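Long-range contacts in gdp-l-fucose synthetase (Naegleria fowleri, PDB 6AQZ), which probably catalyses the NADPH-dependent epimerisation and reduction of GDP-4-keto-6-deoxy-mannose to GDP-L-fucose, and binds NADP in a Rossmann-type domain: residues 25-36 / 76-85; 120-128 / 247-255. All coordinates share one frame; numbering follows the deposited sequence.

How the contacts relate
Contact 1 is a strand-to-strand join and contact 2 a strand-to-helix join of the same Rossmann-type domain. Contact 1 pairs strands 26-30 and 80-83 through backbone hydrogen bonds; contact 2 packs helix 240-253 against strand 123-127 through two strand side chains, Ile125 in apolar contact and Lys123 bonded to backbone carbonyls. Both are buried, and they meet within the sheet, where strands 80-83 and 123-127 are neighbours and His83 N lies 2.7 Å from Ile125 O, a probable hydrogen bond. Contact 1 buries about three times the area and grips the dinucleotide with backbone amides, whereas contact 2 meets NADP at Cys127 and Leu128, by the nicotinamide ring and its ribose.

Contact 1 (25-36 / 76-85); sequences DVILVTGGTGLF and YRPTYVIHLA. With NAP (NADP nicotinamide-adenine-dinucleotide phosphate), chain G.
The nucleotide-binding core of a Rossmann fold joins strand 26-30 to strand 80-83 in parallel register, Ile27 beside Tyr80 and Val29 beside Ile82, their side chains on one face. Backbone bonds alternate between the strands, among them Leu28 N to Tyr80 O (2.9 Å) and Ile82 N to Leu28 O (2.8 Å). At the start of the pairing Val26 O accepts from both Thr79 N and Tyr80 N. There the Thr79 hydroxyl, set between its own N and carbonyl carbon (chi1 53°), donates to Asp25 OD1 at 2.9 Å and accepts from Val26 N; the other oxygen of Asp25 is taken by Thr22 N. On the other face Leu28 lays CB against Pro78 CB (3.8 Å) and turns CD1 to the Tyr76 ring.

Beyond the end of strand 26-30 lies the glycine-rich turn, which fits the GxGxxG pattern. Gly31, at positive phi, lies directly against Leu84 and Ala85. The helix that follows offers Leu35 N to NADP O2A (2.8 Å) and Phe36 N to O1N (3.1 Å), one amide for each phosphate of the bridge, while Thr33 OG1 binds the 2'-phosphate. The buried hydroxyl of Thr30 is gripped twice: OG1 hydrogen-bonds His83 ND1 at the imidazole edge (2.9 Å, either could donate), whose NE2 is bonded to Asn109, and accepts a nearly straight bond from Ala85 N at 3.0 Å.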
loop_
_atom_site.group_PDB
_atom_site.type_symbol
_atom_site.label_atom_id
_atom_site.label_comp_id
_atom_site.label_asym_id
_atom_site.label_seq_id
_atom_site.Cartn_x
_atom_site.Cartn_y
_atom_site.Cartn_z
ATOM N N ASP A 25 -5.303 -4.337 33.686
ATOM C CA ASP A 25 -5.247 -4.224 32.245
ATOM C C ASP A 25 -6.031 -3.014 31.777
ATOM O O ASP A 25 -7.101 -2.697 32.306
ATOM C CB ASP A 25 -5.825 -5.469 31.577
ATOM C CG ASP A 25 -4.914 -6.652 31.666
ATOM O OD1 ASP A 25 -3.720 -6.515 31.306
ATOM O OD2 ASP A 25 -5.402 -7.715 32.101
ATOM N N VAL A 26 -5.517 -2.386 30.729
ATOM C CA VAL A 26 -6.132 -1.237 30.092
ATOM C C VAL A 26 -6.319 -1.641 28.644
ATOM O O VAL A 26 -5.346 -2.000 27.975
ATOM C CB VAL A 26 -5.245 0.016 30.200
ATOM C CG1 VAL A 26 -5.950 1.232 29.647
ATOM C CG2 VAL A 26 -4.776 0.247 31.629
ATOM N N ILE A 27 -7.557 -1.597 28.162
ATOM C CA ILE A 27 -7.857 -1.993 26.795
ATOM C C ILE A 27 -8.340 -0.759 26.059
ATOM O O ILE A 27 -9.416 -0.233 26.366
ATOM C CB ILE A 27 -8.908 -3.107 26.710
ATOM C CG1 ILE A 27 -8.510 -4.334 27.532
ATOM C CG2 ILE A 27 -9.122 -3.494 25.248
ATOM C CD1 ILE A 27 -9.000 -4.293 29.021
ATOM N N LEU A 28 -7.574 -0.334 25.054
ATOM C CA LEU A 28 -7.887 0.837 24.246
ATOM C C LEU A 28 -8.615 0.401 22.981
ATOM O O LEU A 28 -8.119 -0.456 22.241
ATOM C CB LEU A 28 -6.602 1.582 23.892
ATOM C CG LEU A 28 -6.680 3.037 23.434
ATOM C CD1 LEU A 28 -7.338 3.932 24.476
ATOM C CD2 LEU A 28 -5.275 3.544 23.047
ATOM N N VAL A 29 -9.792 0.976 22.738
ATOM C CA VAL A 29 -10.602 0.637 21.569
ATOM C C VAL A 29 -10.696 1.906 20.722
ATOM O O VAL A 29 -11.451 2.833 21.055
ATOM C CB VAL A 29 -11.998 0.115 21.944
ATOM C CG1 VAL A 29 -12.802 -0.270 20.692
ATOM C CG2 VAL A 29 -11.909 -1.079 22.884
ATOM N N THR A 30 -9.934 1.964 19.625
ATOM C CA THR A 30 -10.140 3.054 18.681
ATOM C C THR A 30 -11.401 2.767 17.892
ATOM O O THR A 30 -11.763 1.604 17.674
ATOM C CB THR A 30 -8.959 3.224 17.715
ATOM O OG1 THR A 30 -9.046 2.243 16.670
ATOM C CG2 THR A 30 -7.608 3.113 18.454
ATOM N N GLY A 31 -12.067 3.833 17.450
ATOM C CA GLY A 31 -13.350 3.653 16.786
ATOM C C GLY A 31 -14.383 2.967 17.658
ATOM O O GLY A 31 -15.252 2.246 17.150
ATOM N N GLY A 32 -14.308 3.178 18.969
ATOM C CA GLY A 32 -15.208 2.515 19.893
ATOM C C GLY A 32 -16.622 3.076 19.962
ATOM O O GLY A 32 -17.437 2.500 20.682
ATOM N N THR A 33 -16.924 4.179 19.255
ATOM C CA THR A 33 -18.248 4.792 19.259
ATOM C C THR A 33 -19.083 4.418 18.038
ATOM O O THR A 33 -20.272 4.762 17.992
ATOM C CB THR A 33 -18.167 6.335 19.363
ATOM O OG1 THR A 33 -17.454 6.877 18.242
ATOM C CG2 THR A 33 -17.471 6.768 20.667
ATOM N N GLY A 34 -18.508 3.704 17.065
ATOM C CA GLY A 34 -19.236 3.289 15.881
ATOM C C GLY A 34 -19.971 1.980 16.095
ATOM O O GLY A 34 -20.011 1.426 17.194
ATOM N N LEU A 35 -20.471 1.428 14.989
ATOM C CA LEU A 35 -21.252 0.193 15.059
ATOM C C LEU A 35 -20.513 -0.940 15.795
ATOM O O LEU A 35 -20.967 -1.424 16.844
ATOM C CB LEU A 35 -21.617 -0.236 13.636
ATOM C CG LEU A 35 -22.234 -1.621 13.521
ATOM C CD1 LEU A 35 -23.603 -1.623 14.232
ATOM C CD2 LEU A 35 -22.392 -2.037 12.090
ATOM N N PHE A 36 -19.343 -1.342 15.282
ATOM C CA PHE A 36 -18.608 -2.469 15.857
ATOM C C PHE A 36 -18.182 -2.154 17.286
ATOM O O PHE A 36 -18.352 -2.981 18.196
ATOM C CB PHE A 36 -17.394 -2.802 14.961
ATOM C CG PHE A 36 -16.889 -4.251 15.049
ATOM C CD1 PHE A 36 -17.403 -5.152 15.977
ATOM C CD2 PHE A 36 -15.890 -4.687 14.197
ATOM C CE1 PHE A 36 -16.934 -6.446 16.051
ATOM C CE2 PHE A 36 -15.400 -6.010 14.256
ATOM C CZ PHE A 36 -15.918 -6.881 15.188
ATOM N N TYR A 76 -3.444 6.571 28.960
ATOM C CA TYR A 76 -4.033 5.333 29.460
ATOM C C TYR A 76 -3.055 4.167 29.543
ATOM O O TYR A 76 -3.334 3.208 30.274
ATOM C CB TYR A 76 -5.231 4.918 28.584
ATOM C CG TYR A 76 -6.353 5.946 28.567
ATOM C CD1 TYR A 76 -7.142 6.157 29.692
ATOM C CD2 TYR A 76 -6.610 6.711 27.435
ATOM C CE1 TYR A 76 -8.156 7.104 29.700
ATOM C CE2 TYR A 76 -7.624 7.658 27.430
ATOM C CZ TYR A 76 -8.394 7.850 28.572
ATOM O OH TYR A 76 -9.407 8.781 28.585
ATOM N N ARG A 77 -1.920 4.223 28.827
ATOM C CA ARG A 77 -0.915 3.160 28.792
ATOM C C ARG A 77 -1.571 1.787 28.656
ATOM O O ARG A 77 -1.524 0.994 29.599
ATOM C CB ARG A 77 -0.041 3.185 30.052
ATOM C CG ARG A 77 0.712 4.483 30.323
ATOM C CD ARG A 77 1.794 4.779 29.278
ATOM N NE ARG A 77 2.360 6.118 29.472
ATOM C CZ ARG A 77 3.641 6.383 29.726
ATOM N NH1 ARG A 77 4.537 5.398 29.795
ATOM N NH2 ARG A 77 4.027 7.648 29.887
ATOM N N PRO A 78 -2.195 1.467 27.524
ATOM C CA PRO A 78 -2.947 0.212 27.431
ATOM C C PRO A 78 -2.028 -1.001 27.357
ATOM O O PRO A 78 -0.894 -0.915 26.874
ATOM C CB PRO A 78 -3.719 0.371 26.123
ATOM C CG PRO A 78 -2.805 1.199 25.300
ATOM C CD PRO A 78 -2.213 2.203 26.249
ATOM N N THR A 79 -2.557 -2.152 27.813
ATOM C CA THR A 79 -1.950 -3.464 27.586
ATOM C C THR A 79 -2.534 -4.184 26.379
ATOM O O THR A 79 -1.917 -5.132 25.883
ATOM C CB THR A 79 -2.094 -4.382 28.821
ATOM O OG1 THR A 79 -3.465 -4.465 29.234
ATOM C CG2 THR A 79 -1.243 -3.885 29.979
ATOM N N TYR A 80 -3.725 -3.794 25.936
ATOM C CA TYR A 80 -4.353 -4.362 24.758
ATOM C C TYR A 80 -4.972 -3.232 23.961
ATOM O O TYR A 80 -5.359 -2.205 24.519
ATOM C CB TYR A 80 -5.399 -5.420 25.125
ATOM C CG TYR A 80 -4.753 -6.649 25.742
ATOM C CD1 TYR A 80 -4.208 -7.643 24.942
ATOM C CD2 TYR A 80 -4.628 -6.786 27.131
ATOM C CE1 TYR A 80 -3.579 -8.761 25.505
ATOM C CE2 TYR A 80 -4.000 -7.900 27.703
ATOM C CZ TYR A 80 -3.485 -8.878 26.888
ATOM O OH TYR A 80 -2.875 -9.989 27.441
ATOM N N VAL A 81 -5.014 -3.405 22.647
ATOM C CA VAL A 81 -5.610 -2.427 21.757
ATOM C C VAL A 81 -6.509 -3.167 20.775
ATOM O O VAL A 81 -6.086 -4.148 20.150
ATOM C CB VAL A 81 -4.531 -1.592 21.034
ATOM C CG1 VAL A 81 -5.130 -0.778 19.872
ATOM C CG2 VAL A 81 -3.879 -0.662 22.014
ATOM N N ILE A 82 -7.755 -2.714 20.659
ATOM C CA ILE A 82 -8.646 -3.143 19.589
ATOM C C ILE A 82 -8.792 -1.948 18.661
ATOM O O ILE A 82 -9.360 -0.921 19.049
ATOM C CB ILE A 82 -10.011 -3.608 20.106
ATOM C CG1 ILE A 82 -9.851 -4.753 21.106
ATOM C CG2 ILE A 82 -10.890 -4.049 18.930
ATOM C CD1 ILE A 82 -11.176 -5.264 21.613
ATOM N N HIS A 83 -8.267 -2.068 17.440
ATOM C CA HIS A 83 -8.174 -0.953 16.494
ATOM C C HIS A 83 -9.318 -1.079 15.491
ATOM O O HIS A 83 -9.220 -1.825 14.517
ATOM C CB HIS A 83 -6.807 -0.965 15.813
ATOM C CG HIS A 83 -6.679 -0.004 14.675
ATOM N ND1 HIS A 83 -7.218 1.268 14.709
ATOM C CD2 HIS A 83 -6.033 -0.110 13.489
ATOM C CE1 HIS A 83 -6.936 1.890 13.579
ATOM N NE2 HIS A 83 -6.208 1.079 12.827
ATOM N N LEU A 84 -10.426 -0.367 15.751
ATOM C CA LEU A 84 -11.574 -0.370 14.858
ATOM C C LEU A 84 -11.723 0.926 14.068
ATOM O O LEU A 84 -12.466 0.951 13.087
ATOM C CB LEU A 84 -12.871 -0.623 15.653
ATOM C CG LEU A 84 -12.913 -1.868 16.568
ATOM C CD1 LEU A 84 -14.237 -1.908 17.338
ATOM C CD2 LEU A 84 -12.701 -3.185 15.863
ATOM N N ALA A 85 -11.050 1.995 14.462
ATOM C CA ALA A 85 -11.238 3.260 13.773
ATOM C C ALA A 85 -10.796 3.132 12.321
ATOM O O ALA A 85 -9.796 2.470 12.006
ATOM C CB ALA A 85 -10.432 4.363 14.463
HETATM P PA NAP G . -18.430 3.248 12.007
HETATM O O1A NAP G . -18.486 4.190 10.843
HETATM O O2A NAP G . -19.682 2.687 12.627
HETATM O O5B NAP G . -17.540 3.886 13.245
HETATM C C5B NAP G . -16.249 4.053 12.774
HETATM C C4B NAP G . -15.412 4.579 13.972
HETATM O O4B NAP G . -14.178 5.193 13.518
HETATM C C3B NAP G . -16.218 5.629 14.838
HETATM O O3B NAP G . -15.915 5.459 16.196
HETATM C C2B NAP G . -15.550 6.948 14.423
HETATM O O2B NAP G . -15.483 7.857 15.397
HETATM C C1B NAP G . -14.068 6.399 14.264
HETATM N N9A NAP G . -13.218 7.336 13.539
HETATM C C8A NAP G . -13.280 7.663 12.199
HETATM N N7A NAP G . -12.343 8.564 11.827
HETATM C C5A NAP G . -11.654 8.838 12.998
HETATM C C6A NAP G . -10.585 9.690 13.256
HETATM N N6A NAP G . -10.021 10.443 12.226
HETATM N N1A NAP G . -10.045 9.782 14.497
HETATM C C2A NAP G . -10.650 8.996 15.436
HETATM N N3A NAP G . -11.690 8.140 15.341
HETATM C C4A NAP G . -12.177 8.076 14.079
HETATM O O3 NAP G . -17.505 2.038 11.323
HETATM P PN NAP G . -17.858 0.581 11.859
HETATM O O1N NAP G . -17.793 0.448 13.333
HETATM O O2N NAP G . -18.896 -0.128 11.018
HETATM O O5D NAP G . -16.460 -0.354 11.380
HETATM C C5D NAP G . -15.371 -0.147 12.188
HETATM C C4D NAP G . -14.336 -1.110 11.655
HETATM O O4D NAP G . -15.029 -2.275 11.175
HETATM C C3D NAP G . -13.647 -0.436 10.375
HETATM O O3D NAP G . -12.285 -0.692 10.397
HETATM C C2D NAP G . -14.352 -1.136 9.192
HETATM O O2D NAP G . -13.545 -1.350 8.100
HETATM C C1D NAP G . -14.656 -2.526 9.825
HETATM N N1N NAP G . -15.732 -3.218 9.059
HETATM C C2N NAP G . -17.071 -2.827 9.133
HETATM C C3N NAP G . -18.029 -3.473 8.379
HETATM C C7N NAP G . -19.459 -3.032 8.461
HETATM O O7N NAP G . -20.352 -3.510 7.742
HETATM N N7N NAP G . -19.812 -2.034 9.376
HETATM C C4N NAP G . -17.701 -4.589 7.463
HETATM C C5N NAP G . -16.245 -4.926 7.437
HETATM C C6N NAP G . -15.357 -4.277 8.193
HETATM P P2B NAP G . -16.911 9.033 15.539
HETATM O O1X NAP G . -17.974 8.074 15.978
HETATM O O2X NAP G . -16.353 9.982 16.602
HETATM O O3X NAP G . -16.974 9.535 14.127
#

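Contact 2 (120-128 / 247-255); sequences GVKKTISCL and LLWTMFNYQ. With NAP (NADP nicotinamide-adenine-dinucleotide phosphate), chain G.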
loop_
_atom_site.group_PDB
_atom_site.type_symbol
_atom_site.label_atom_id
_atom_site.label_comp_id
_atom_site.label_asym_id
_atom_site.label_seq_id
_atom_site.Cartn_x
_atom_site.Cartn_y
_atom_site.Cartn_z
ATOM N N GLY A 120 4.406 -0.710 23.967
ATOM C CA GLY A 120 4.439 -2.085 24.431
ATOM C C GLY A 120 3.106 -2.777 24.639
ATOM O O GLY A 120 2.965 -3.565 25.581
ATOM N N VAL A 121 2.123 -2.506 23.784
ATOM C CA VAL A 121 0.855 -3.223 23.865
ATOM C C VAL A 121 1.119 -4.704 23.627
ATOM O O VAL A 121 1.882 -5.073 22.726
ATOM C CB VAL A 121 -0.132 -2.650 22.842
ATOM C CG1 VAL A 121 -1.414 -3.457 22.823
ATOM C CG2 VAL A 121 -0.409 -1.169 23.147
ATOM N N LYS A 122 0.532 -5.559 24.468
ATOM C CA LYS A 122 0.799 -6.991 24.356
ATOM C C LYS A 122 0.199 -7.554 23.077
ATOM O O LYS A 122 0.888 -8.234 22.306
ATOM C CB LYS A 122 0.267 -7.750 25.581
ATOM C CG LYS A 122 0.904 -7.396 26.925
ATOM C CD LYS A 122 0.256 -8.214 28.053
ATOM C CE LYS A 122 1.041 -8.186 29.362
ATOM N NZ LYS A 122 1.086 -6.837 29.992
ATOM N N LYS A 123 -1.062 -7.220 22.797
ATOM C CA LYS A 123 -1.744 -7.720 21.610
ATOM C C LYS A 123 -2.626 -6.616 21.030
ATOM O O LYS A 123 -3.300 -5.895 21.768
ATOM C CB LYS A 123 -2.587 -8.958 21.916
ATOM C CG LYS A 123 -3.065 -9.681 20.673
ATOM C CD LYS A 123 -4.155 -10.703 20.972
ATOM C CE LYS A 123 -3.589 -12.003 21.473
ATOM N NZ LYS A 123 -4.626 -13.089 21.503
ATOM N N THR A 124 -2.574 -6.459 19.709
ATOM C CA THR A 124 -3.345 -5.460 18.980
ATOM C C THR A 124 -4.148 -6.180 17.908
ATOM O O THR A 124 -3.599 -7.001 17.171
ATOM C CB THR A 124 -2.418 -4.389 18.371
ATOM O OG1 THR A 124 -1.837 -3.631 19.432
ATOM C CG2 THR A 124 -3.158 -3.444 17.398
ATOM N N ILE A 125 -5.450 -5.924 17.860
ATOM C CA ILE A 125 -6.306 -6.532 16.856
ATOM C C ILE A 125 -6.890 -5.415 16.025
ATOM O O ILE A 125 -7.608 -4.557 16.552
ATOM C CB ILE A 125 -7.422 -7.378 17.471
ATOM C CG1 ILE A 125 -6.819 -8.442 18.350
ATOM C CG2 ILE A 125 -8.190 -8.083 16.371
ATOM C CD1 ILE A 125 -7.841 -9.372 18.871
ATOM N N SER A 126 -6.588 -5.426 14.738
ATOM C CA SER A 126 -7.083 -4.432 13.809
ATOM C C SER A 126 -8.158 -5.081 12.955
ATOM O O SER A 126 -8.359 -6.295 12.990
ATOM C CB SER A 126 -5.937 -3.889 12.957
ATOM O OG SER A 126 -5.007 -3.211 13.780
ATOM N N CYS A 127 -8.813 -4.275 12.142
ATOM C CA CYS A 127 -10.002 -4.725 11.444
ATOM C C CYS A 127 -9.847 -4.493 9.945
ATOM O O CYS A 127 -9.569 -3.371 9.521
ATOM C CB CYS A 127 -11.225 -3.997 12.017
ATOM S SG CYS A 127 -12.731 -4.742 11.581
ATOM N N LEU A 128 -10.000 -5.552 9.150
ATOM C CA LEU A 128 -10.051 -5.481 7.696
ATOM C C LEU A 128 -11.510 -5.597 7.247
ATOM O O LEU A 128 -12.433 -5.329 8.018
ATOM C CB LEU A 128 -9.190 -6.572 7.046
ATOM C CG LEU A 128 -7.782 -6.787 7.594
ATOM C CD1 LEU A 128 -7.004 -7.823 6.770
ATOM C CD2 LEU A 128 -7.023 -5.512 7.734
ATOM N N LEU A 247 -14.824 -11.246 18.067
ATOM C CA LEU A 247 -13.636 -10.414 18.225
ATOM C C LEU A 247 -13.027 -10.612 19.605
ATOM O O LEU A 247 -11.800 -10.682 19.747
ATOM C CB LEU A 247 -13.974 -8.939 17.979
ATOM C CG LEU A 247 -12.953 -7.822 18.235
ATOM C CD1 LEU A 247 -11.676 -7.978 17.356
ATOM C CD2 LEU A 247 -13.589 -6.494 17.936
ATOM N N LEU A 248 -13.871 -10.680 20.645
ATOM C CA LEU A 248 -13.344 -10.863 21.994
ATOM C C LEU A 248 -12.697 -12.239 22.164
ATOM O O LEU A 248 -11.635 -12.353 22.785
ATOM C CB LEU A 248 -14.440 -10.622 23.023
ATOM C CG LEU A 248 -14.765 -9.123 23.077
ATOM C CD1 LEU A 248 -16.010 -8.845 23.920
ATOM C CD2 LEU A 248 -13.576 -8.284 23.536
ATOM N N TRP A 249 -13.313 -13.287 21.616
ATOM C CA TRP A 249 -12.643 -14.581 21.587
ATOM C C TRP A 249 -11.268 -14.477 20.919
ATOM O O TRP A 249 -10.284 -15.040 21.410
ATOM C CB TRP A 249 -13.524 -15.606 20.867
ATOM C CG TRP A 249 -12.860 -16.908 20.685
ATOM C CD1 TRP A 249 -12.932 -17.993 21.509
ATOM C CD2 TRP A 249 -11.988 -17.280 19.608
ATOM N NE1 TRP A 249 -12.160 -19.018 21.017
ATOM C CE2 TRP A 249 -11.573 -18.612 19.847
ATOM C CE3 TRP A 249 -11.520 -16.618 18.466
ATOM C CZ2 TRP A 249 -10.717 -19.299 18.983
ATOM C CZ3 TRP A 249 -10.651 -17.301 17.603
ATOM C CH2 TRP A 249 -10.261 -18.623 17.874
ATOM N N THR A 250 -11.184 -13.743 19.811
ATOM C CA THR A 250 -9.916 -13.575 19.102
ATOM C C THR A 250 -8.858 -12.936 19.999
ATOM O O THR A 250 -7.732 -13.421 20.082
ATOM C CB THR A 250 -10.155 -12.751 17.824
ATOM O OG1 THR A 250 -11.032 -13.469 16.945
ATOM C CG2 THR A 250 -8.855 -12.442 17.077
ATOM N N MET A 251 -9.212 -11.873 20.711
ATOM C CA MET A 251 -8.276 -11.246 21.641
ATOM C C MET A 251 -7.842 -12.218 22.730
ATOM O O MET A 251 -6.725 -12.131 23.243
ATOM C CB MET A 251 -8.919 -10.007 22.272
ATOM C CG MET A 251 -8.110 -9.296 23.341
ATOM S SD MET A 251 -9.040 -7.867 24.043
ATOM C CE MET A 251 -10.315 -8.673 24.966
ATOM N N PHE A 252 -8.746 -13.091 23.161
ATOM C CA PHE A 252 -8.422 -13.974 24.270
ATOM C C PHE A 252 -7.578 -15.168 23.841
ATOM O O PHE A 252 -6.809 -15.686 24.652
ATOM C CB PHE A 252 -9.702 -14.496 24.922
ATOM C CG PHE A 252 -10.512 -13.436 25.610
ATOM C CD1 PHE A 252 -9.915 -12.298 26.113
ATOM C CD2 PHE A 252 -11.881 -13.582 25.742
ATOM C CE1 PHE A 252 -10.665 -11.334 26.753
ATOM C CE2 PHE A 252 -12.640 -12.611 26.371
ATOM C CZ PHE A 252 -12.027 -11.480 26.872
ATOM N N ASN A 253 -7.737 -15.633 22.601
ATOM C CA ASN A 253 -7.272 -16.963 22.238
ATOM C C ASN A 253 -6.336 -17.004 21.028
ATOM O O ASN A 253 -5.502 -17.898 20.938
ATOM C CB ASN A 253 -8.481 -17.875 21.979
ATOM C CG ASN A 253 -9.354 -18.057 23.211
ATOM O OD1 ASN A 253 -9.004 -18.814 24.107
ATOM N ND2 ASN A 253 -10.509 -17.354 23.256
ATOM N N TYR A 254 -6.458 -16.062 20.101
ATOM C CA TYR A 254 -5.878 -16.208 18.769
ATOM C C TYR A 254 -4.480 -15.603 18.716
ATOM O O TYR A 254 -4.307 -14.404 18.973
ATOM C CB TYR A 254 -6.799 -15.564 17.745
ATOM C CG TYR A 254 -6.477 -15.816 16.305
ATOM C CD1 TYR A 254 -6.593 -17.096 15.758
ATOM C CD2 TYR A 254 -6.159 -14.763 15.455
ATOM C CE1 TYR A 254 -6.336 -17.321 14.412
ATOM C CE2 TYR A 254 -5.911 -14.976 14.117
ATOM C CZ TYR A 254 -5.997 -16.247 13.594
ATOM O OH TYR A 254 -5.751 -16.431 12.255
ATOM N N GLN A 255 -3.493 -16.443 18.371
ATOM C CA GLN A 255 -2.080 -16.089 18.387
ATOM C C GLN A 255 -1.498 -15.867 17.007
ATOM O O GLN A 255 -0.357 -15.432 16.905
ATOM C CB GLN A 255 -1.255 -17.196 19.068
ATOM C CG GLN A 255 -1.389 -17.259 20.542
ATOM C CD GLN A 255 -0.644 -18.409 21.131
ATOM O OE1 GLN A 255 -0.453 -19.439 20.481
ATOM N NE2 GLN A 255 -0.225 -18.261 22.374
HETATM P PA NAP G . -18.430 3.248 12.007
HETATM O O1A NAP G . -18.486 4.190 10.843
HETATM O O2A NAP G . -19.682 2.687 12.627
HETATM O O5B NAP G . -17.540 3.886 13.245
HETATM C C5B NAP G . -16.249 4.053 12.774
HETATM C C4B NAP G . -15.412 4.579 13.972
HETATM O O4B NAP G . -14.178 5.193 13.518
HETATM C C3B NAP G . -16.218 5.629 14.838
HETATM O O3B NAP G . -15.915 5.459 16.196
HETATM C C2B NAP G . -15.550 6.948 14.423
HETATM O O2B NAP G . -15.483 7.857 15.397
HETATM C C1B NAP G . -14.068 6.399 14.264
HETATM N N9A NAP G . -13.218 7.336 13.539
HETATM C C8A NAP G . -13.280 7.663 12.199
HETATM N N7A NAP G . -12.343 8.564 11.827
HETATM C C5A NAP G . -11.654 8.838 12.998
HETATM C C6A NAP G . -10.585 9.690 13.256
HETATM N N6A NAP G . -10.021 10.443 12.226
HETATM N N1A NAP G . -10.045 9.782 14.497
HETATM C C2A NAP G . -10.650 8.996 15.436
HETATM N N3A NAP G . -11.690 8.140 15.341
HETATM C C4A NAP G . -12.177 8.076 14.079
HETATM O O3 NAP G . -17.505 2.038 11.323
HETATM P PN NAP G . -17.858 0.581 11.859
HETATM O O1N NAP G . -17.793 0.448 13.333
HETATM O O2N NAP G . -18.896 -0.128 11.018
HETATM O O5D NAP G . -16.460 -0.354 11.380
HETATM C C5D NAP G . -15.371 -0.147 12.188
HETATM C C4D NAP G . -14.336 -1.110 11.655
HETATM O O4D NAP G . -15.029 -2.275 11.175
HETATM C C3D NAP G . -13.647 -0.436 10.375
HETATM O O3D NAP G . -12.285 -0.692 10.397
HETATM C C2D NAP G . -14.352 -1.136 9.192
HETATM O O2D NAP G . -13.545 -1.350 8.100
HETATM C C1D NAP G . -14.656 -2.526 9.825
HETATM N N1N NAP G . -15.732 -3.218 9.059
HETATM C C2N NAP G . -17.071 -2.827 9.133
HETATM C C3N NAP G . -18.029 -3.473 8.379
HETATM C C7N NAP G . -19.459 -3.032 8.461
HETATM O O7N NAP G . -20.352 -3.510 7.742
HETATM N N7N NAP G . -19.812 -2.034 9.376
HETATM C C4N NAP G . -17.701 -4.589 7.463
HETATM C C5N NAP G . -16.245 -4.926 7.437
HETATM C C6N NAP G . -15.357 -4.277 8.193
HETATM P P2B NAP G . -16.911 9.033 15.539
HETATM O O1X NAP G . -17.974 8.074 15.978
HETATM O O2X NAP G . -16.353 9.982 16.602
HETATM O O3X NAP G . -16.974 9.535 14.127
#
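Ile125 lays its CD1 on the backbone of helix 240-253, 3.4 Å from Met251 CA, with the methyl against the side chains of both Thr250 and Met251. The extended isoleucine chain (chi2 -175°) carries this methyl to Met251 CB at 3.6 Å and to Thr250 CG2 at 3.7 Å. Its other branch, CG2, touches Leu247 CD1 at 3.6 Å, one helical turn earlier, the two side chains lying alongside and pointing opposite ways.

Two residues back along the strand, the contact changes from apolar to charged. Lys123 runs out from the sheet and bends at chi3 (-82°), which brings its ammonium group to carbonyls of the last helical turn and of Tyr254, just past the helix end. NZ donates to Met251 O and to Tyr254 O, each at 2.9 Å, with a weak third bond to Thr250 O. The nitrogen stands well above the planes of both stronger acceptors. A positive charge placed here would be expected to interact favourably with the C-terminal end of the helix dipole, and the bonds hold the ammonium group of a buried lysine.

Seen in the fold, this is a helix covering a parallel sheet; its 247-253 part runs roughly antiparallel to strand 123-127, at 150° between their N-to-C directions. That strand lies between strands 80-83 and 184-194, and Leu247 also packs on Phe36 and Val40, so helices 35-46 and 240-253 meet side by side over the sheet.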